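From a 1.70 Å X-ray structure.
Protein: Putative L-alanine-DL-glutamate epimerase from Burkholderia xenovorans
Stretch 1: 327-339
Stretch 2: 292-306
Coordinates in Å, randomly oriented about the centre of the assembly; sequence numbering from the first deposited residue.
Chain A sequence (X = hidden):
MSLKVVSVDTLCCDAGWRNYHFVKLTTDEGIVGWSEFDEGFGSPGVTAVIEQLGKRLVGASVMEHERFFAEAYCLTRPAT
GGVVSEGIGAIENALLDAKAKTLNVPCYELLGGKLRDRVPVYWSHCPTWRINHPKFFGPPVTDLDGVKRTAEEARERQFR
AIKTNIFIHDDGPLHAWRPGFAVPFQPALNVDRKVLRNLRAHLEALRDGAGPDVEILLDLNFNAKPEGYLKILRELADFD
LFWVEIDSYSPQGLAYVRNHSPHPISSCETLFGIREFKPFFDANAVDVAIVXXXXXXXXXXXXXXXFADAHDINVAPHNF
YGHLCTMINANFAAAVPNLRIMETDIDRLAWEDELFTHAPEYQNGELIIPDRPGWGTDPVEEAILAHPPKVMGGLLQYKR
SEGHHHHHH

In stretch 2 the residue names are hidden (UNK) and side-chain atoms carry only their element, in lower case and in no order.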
# COMPACT_ATOMS: atom_id res chain seq x y z
N MET A 327 24.45 33.32 -12.31
CA MET A 327 25.47 33.31 -11.26
C MET A 327 24.90 32.75 -9.94
O MET A 327 25.58 32.04 -9.22
CB MET A 327 26.11 34.68 -11.10
CG MET A 327 26.82 35.16 -12.33
SD MET A 327 28.14 34.05 -12.96
CE MET A 327 29.36 35.31 -13.50
N ILE A 328 23.63 33.02 -9.66
CA ILE A 328 22.99 32.43 -8.47
C ILE A 328 23.05 30.90 -8.57
O ILE A 328 23.51 30.20 -7.65
CB ILE A 328 21.54 32.94 -8.34
CG1 ILE A 328 21.56 34.40 -7.94
CG2 ILE A 328 20.73 32.17 -7.26
CD1 ILE A 328 20.19 35.09 -8.03
N ASN A 329 22.60 30.41 -9.72
CA ASN A 329 22.56 28.98 -10.00
C ASN A 329 23.95 28.36 -10.06
O ASN A 329 24.14 27.21 -9.66
CB ASN A 329 21.77 28.73 -11.27
CG ASN A 329 20.28 28.80 -11.03
OD1 ASN A 329 19.75 28.13 -10.14
ND2 ASN A 329 19.58 29.63 -11.81
N ALA A 330 24.94 29.11 -10.56
CA ALA A 330 26.32 28.61 -10.57
C ALA A 330 26.82 28.29 -9.17
O ALA A 330 27.55 27.31 -8.96
CB ALA A 330 27.26 29.60 -11.23
N ASN A 331 26.46 29.12 -8.19
CA ASN A 331 26.89 28.88 -6.84
C ASN A 331 26.22 27.66 -6.20
O ASN A 331 26.86 26.89 -5.49
CB ASN A 331 26.72 30.14 -5.98
CG ASN A 331 27.80 31.16 -6.24
OD1 ASN A 331 28.84 31.15 -5.57
ND2 ASN A 331 27.60 32.04 -7.22
N PHE A 332 24.92 27.49 -6.46
CA PHE A 332 24.20 26.28 -6.08
C PHE A 332 24.84 25.06 -6.72
O PHE A 332 25.12 24.05 -6.04
CB PHE A 332 22.76 26.43 -6.55
CG PHE A 332 21.93 25.18 -6.43
CD1 PHE A 332 21.37 24.80 -5.22
CD2 PHE A 332 21.67 24.41 -7.55
CE1 PHE A 332 20.56 23.63 -5.14
CE2 PHE A 332 20.89 23.26 -7.46
CZ PHE A 332 20.32 22.90 -6.27
N ALA A 333 25.07 25.14 -8.02
CA ALA A 333 25.66 24.03 -8.78
C ALA A 333 27.07 23.65 -8.29
O ALA A 333 27.47 22.49 -8.34
CB ALA A 333 25.71 24.38 -10.26
N ALA A 334 27.83 24.64 -7.83
CA ALA A 334 29.15 24.38 -7.30
C ALA A 334 29.19 23.49 -6.06
O ALA A 334 30.15 22.74 -5.85
CB ALA A 334 29.85 25.71 -7.03
N ALA A 335 28.15 23.58 -5.22
CA ALA A 335 28.12 22.99 -3.91
C ALA A 335 27.34 21.66 -3.82
O ALA A 335 27.50 20.89 -2.86
CB ALA A 335 27.54 24.01 -2.90
N VAL A 336 26.47 21.41 -4.80
CA VAL A 336 25.59 20.23 -4.75
C VAL A 336 26.29 18.99 -5.33
O VAL A 336 26.65 19.00 -6.50
CB VAL A 336 24.29 20.49 -5.51
CG1 VAL A 336 23.52 19.20 -5.66
CG2 VAL A 336 23.47 21.55 -4.74
N PRO A 337 26.48 17.90 -4.53
CA PRO A 337 27.15 16.74 -5.12
C PRO A 337 26.32 16.10 -6.22
O PRO A 337 26.86 15.75 -7.28
CB PRO A 337 27.28 15.75 -3.95
CG PRO A 337 26.26 16.18 -2.98
CD PRO A 337 26.19 17.68 -3.11
N ASN A 338 25.03 15.95 -5.98
CA ASN A 338 24.13 15.21 -6.86
C ASN A 338 23.59 16.10 -7.99
O ASN A 338 22.39 16.30 -8.11
CB ASN A 338 23.01 14.52 -6.06
CG ASN A 338 22.22 15.48 -5.15
OD1 ASN A 338 22.81 16.30 -4.44
ND2 ASN A 338 20.89 15.36 -5.15
N LEU A 339 24.50 16.65 -8.80
CA LEU A 339 24.17 17.59 -9.86
C LEU A 339 24.12 16.90 -11.22
O LEU A 339 25.14 16.37 -11.70
CB LEU A 339 25.20 18.73 -9.91
CG LEU A 339 25.02 19.77 -11.02
CD1 LEU A 339 23.84 20.71 -10.75
CD2 LEU A 339 26.32 20.58 -11.20
N UNK A 292 14.07 24.99 -9.05
CA UNK A 292 14.16 26.42 -9.37
C UNK A 292 14.61 27.15 -8.10
O UNK A 292 13.83 27.36 -7.18
c UNK A 292 13.04 28.35 -10.55
o UNK A 292 13.78 29.13 -9.93
c UNK A 292 12.86 26.97 -9.94
o UNK A 292 12.54 28.61 -11.67
N UNK A 293 15.90 27.46 -8.05
CA UNK A 293 16.50 28.10 -6.90
C UNK A 293 16.20 29.59 -6.88
O UNK A 293 16.31 30.23 -5.83
c UNK A 293 18.03 27.87 -6.81
o UNK A 293 18.72 28.80 -7.65
c UNK A 293 18.42 26.43 -7.14
N UNK A 294 15.87 30.15 -8.03
CA UNK A 294 15.45 31.54 -8.13
C UNK A 294 14.09 31.73 -7.42
O UNK A 294 13.88 32.67 -6.66
c UNK A 294 15.35 31.95 -9.63
c UNK A 294 14.85 33.38 -9.77
c UNK A 294 16.68 31.74 -10.36
c UNK A 294 17.92 32.28 -9.64
N UNK A 295 13.19 30.79 -7.66
CA UNK A 295 11.91 30.73 -6.99
C UNK A 295 12.03 30.35 -5.49
O UNK A 295 11.40 30.96 -4.62
c UNK A 295 7.82 30.07 -11.49
n UNK A 295 9.89 31.32 -10.79
c UNK A 295 11.05 29.68 -7.69
c UNK A 295 8.93 30.34 -10.67
c UNK A 295 8.38 28.51 -9.19
c UNK A 295 10.77 31.18 -9.73
c UNK A 295 10.40 30.14 -8.94
c UNK A 295 7.02 29.03 -11.12
c UNK A 295 7.28 28.26 -9.99
c UNK A 295 9.22 29.59 -9.53
N UNK A 296 12.77 29.28 -5.21
CA UNK A 296 12.81 28.71 -3.84
C UNK A 296 13.68 29.46 -2.85
O UNK A 296 13.46 29.41 -1.64
c UNK A 296 13.25 27.24 -3.89
o UNK A 296 11.41 25.89 -3.20
c UNK A 296 12.09 26.30 -4.14
n UNK A 296 11.91 25.91 -5.39
N UNK A 297 14.69 30.16 -3.38
CA UNK A 297 15.84 30.57 -2.59
C UNK A 297 16.86 29.46 -2.61
O UNK A 297 16.54 28.27 -2.53
N UNK A 298 18.13 29.83 -2.72
CA UNK A 298 19.17 28.84 -2.76
C UNK A 298 19.33 28.05 -1.46
O UNK A 298 19.67 26.86 -1.51
c UNK A 298 20.45 29.91 -4.67
c UNK A 298 20.54 29.52 -3.20
c UNK A 298 21.73 28.61 -2.92
N UNK A 299 19.07 28.66 -0.30
CA UNK A 299 19.24 27.93 0.96
C UNK A 299 18.19 26.85 1.05
O UNK A 299 18.49 25.70 1.39
c UNK A 299 22.22 28.28 3.14
c UNK A 299 23.37 27.38 5.05
c UNK A 299 22.22 27.12 5.71
c UNK A 299 21.01 28.03 3.78
n UNK A 299 19.72 27.35 5.47
c UNK A 299 21.02 27.46 5.06
c UNK A 299 18.89 27.83 4.47
c UNK A 299 19.15 28.87 2.16
c UNK A 299 23.38 27.95 3.80
c UNK A 299 19.64 28.27 3.43
N UNK A 300 16.96 27.19 0.69
CA UNK A 300 15.90 26.19 0.66
C UNK A 300 16.20 25.12 -0.40
O UNK A 300 15.91 23.95 -0.18
n UNK A 300 15.11 28.49 3.50
c UNK A 300 14.13 27.97 1.34
o UNK A 300 13.95 26.57 3.26
c UNK A 300 14.37 27.63 2.80
c UNK A 300 14.54 26.86 0.37
N UNK A 301 16.82 25.52 -1.51
CA UNK A 301 17.15 24.59 -2.59
C UNK A 301 18.20 23.59 -2.16
O UNK A 301 18.19 22.46 -2.65
o UNK A 301 16.57 26.20 -4.25
c UNK A 301 17.60 25.35 -3.84
N UNK A 302 19.11 23.98 -1.26
CA UNK A 302 20.08 23.01 -0.72
C UNK A 302 19.36 21.88 0.06
O UNK A 302 19.74 20.70 -0.03
s UNK A 302 22.90 24.18 -2.06
c UNK A 302 22.03 24.71 -0.55
c UNK A 302 21.14 23.71 0.17
c UNK A 302 24.02 23.00 -1.26
N UNK A 303 18.30 22.24 0.79
CA UNK A 303 17.49 21.28 1.50
C UNK A 303 16.85 20.26 0.53
O UNK A 303 16.91 19.03 0.74
c UNK A 303 16.22 24.70 5.06
n UNK A 303 15.05 25.47 5.66
c UNK A 303 15.73 23.67 4.07
c UNK A 303 16.40 22.00 2.31
c UNK A 303 16.90 22.96 3.39
N UNK A 304 16.26 20.78 -0.55
CA UNK A 304 15.65 19.97 -1.59
C UNK A 304 16.71 19.06 -2.25
O UNK A 304 16.48 17.87 -2.47
c UNK A 304 14.44 19.98 -3.78
c UNK A 304 14.97 20.83 -2.64
c UNK A 304 13.43 22.83 -2.98
c UNK A 304 13.86 21.68 -2.03
N UNK A 305 17.88 19.62 -2.54
CA UNK A 305 18.95 18.81 -3.10
C UNK A 305 19.36 17.63 -2.20
O UNK A 305 19.58 16.51 -2.68
c UNK A 305 20.16 19.68 -3.43
N UNK A 306 19.50 17.89 -0.90
CA UNK A 306 19.81 16.84 0.06
C UNK A 306 18.75 15.75 0.10
O UNK A 306 19.07 14.56 0.25
c UNK A 306 20.01 17.42 1.48
O HOH W 1 17.19 27.77 -10.43

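Position 292 has two side-chain carbons, the second carrying two oxygens. It makes no contact with stretch 1, and one oxygen lies 2.9 Å from the backbone N of position 295. Two oxygens on one carbon make it a carboxylate, D292, whose OD2 accepts from that N and caps the helix; an acidic side chain suits a place where amide hydrogens lack partners.

Position 293 shows one carbon bearing an oxygen and a carbon. The oxygen approaches N329, and the methyl lies over the F332 ring. This is T293: the OG1 hydroxyl donates to N329 OD1 at 2.8 Å, while CG2 stands 3.7 Å from the centroid of the F332 ring, 7° off its normal, a CH-pi contact. The hydroxyl serves the polar partner and the methyl serves the ring.

Position 294 has four carbons, forked at the first, with one arm two carbons long. The far carbon of the long arm lies 3.7 Å from I328 CG2, apolar against apolar. It is I294.

Position 295 carries fused five- and six-membered rings with eight carbons and one nitrogen beyond its first carbon: W295, out of reach of stretch 1. Position 296 has two carbons, the second with two further atoms, an oxygen and a nitrogen, hence N296; ND2 donates to D292 O at 3.0 Å, tying the side chain back across the short helix.

Position 297 has no side-chain atoms. It is G297, with phi +87° and psi 140°, where a CB would jam against the preceding carbonyl O. The first helix ends at N296; G297 leaves helical phi/psi and is the N-cap of the next.

Position 298, one carbon carrying two more, points toward stretch 1. One of its two outer carbons packs 3.4 Å from I328 CG2, a close fit for a short branched side chain. It is V298.

Position 299, again with fused rings holding one nitrogen, is W299 and points away. Position 300 has three carbons, the last carrying oxygen and nitrogen: Q300, also out of reach.

Position 301 is one carbon and one oxygen. The side chain is small, and F332 CE1 lies 3.7 Å from its CB. It is S301; OG donates to G297 O at 2.7 Å, so the hydroxyl is satisfied within its own stretch, by the carbonyl O of the N-cap residue.

Position 302 is an unbranched chain of two carbons, sulfur and carbon. Its flexible end bends in, placing the sulfur 3.6 Å from F332 CD1 and the last carbon 4.0 Å from A335 CB. It is M302.

Position 303, four carbons in a row ending in nitrogen, is K303, bonded through NZ to Q300 OE1 at 2.9 Å. Position 304, four carbons forked at the first, is I304, without contact.

Positions 305 and 306 each have one carbon. The first faces stretch 1, its CB 4.0 Å from V336 CG2; the second points away. They are A305 and A306.

Helices 327-335 and 298-306 run at 35° to each other in N-to-C direction, and F332 is the knob, set among T293, S301, M302 and A305. Polar bonds flank this apolar centre: T293 to N329, and N338 ND2 to A305 O at 3.0 Å.

Stretch 2, residues 292-306: DTIWNGVWQSMKIAA
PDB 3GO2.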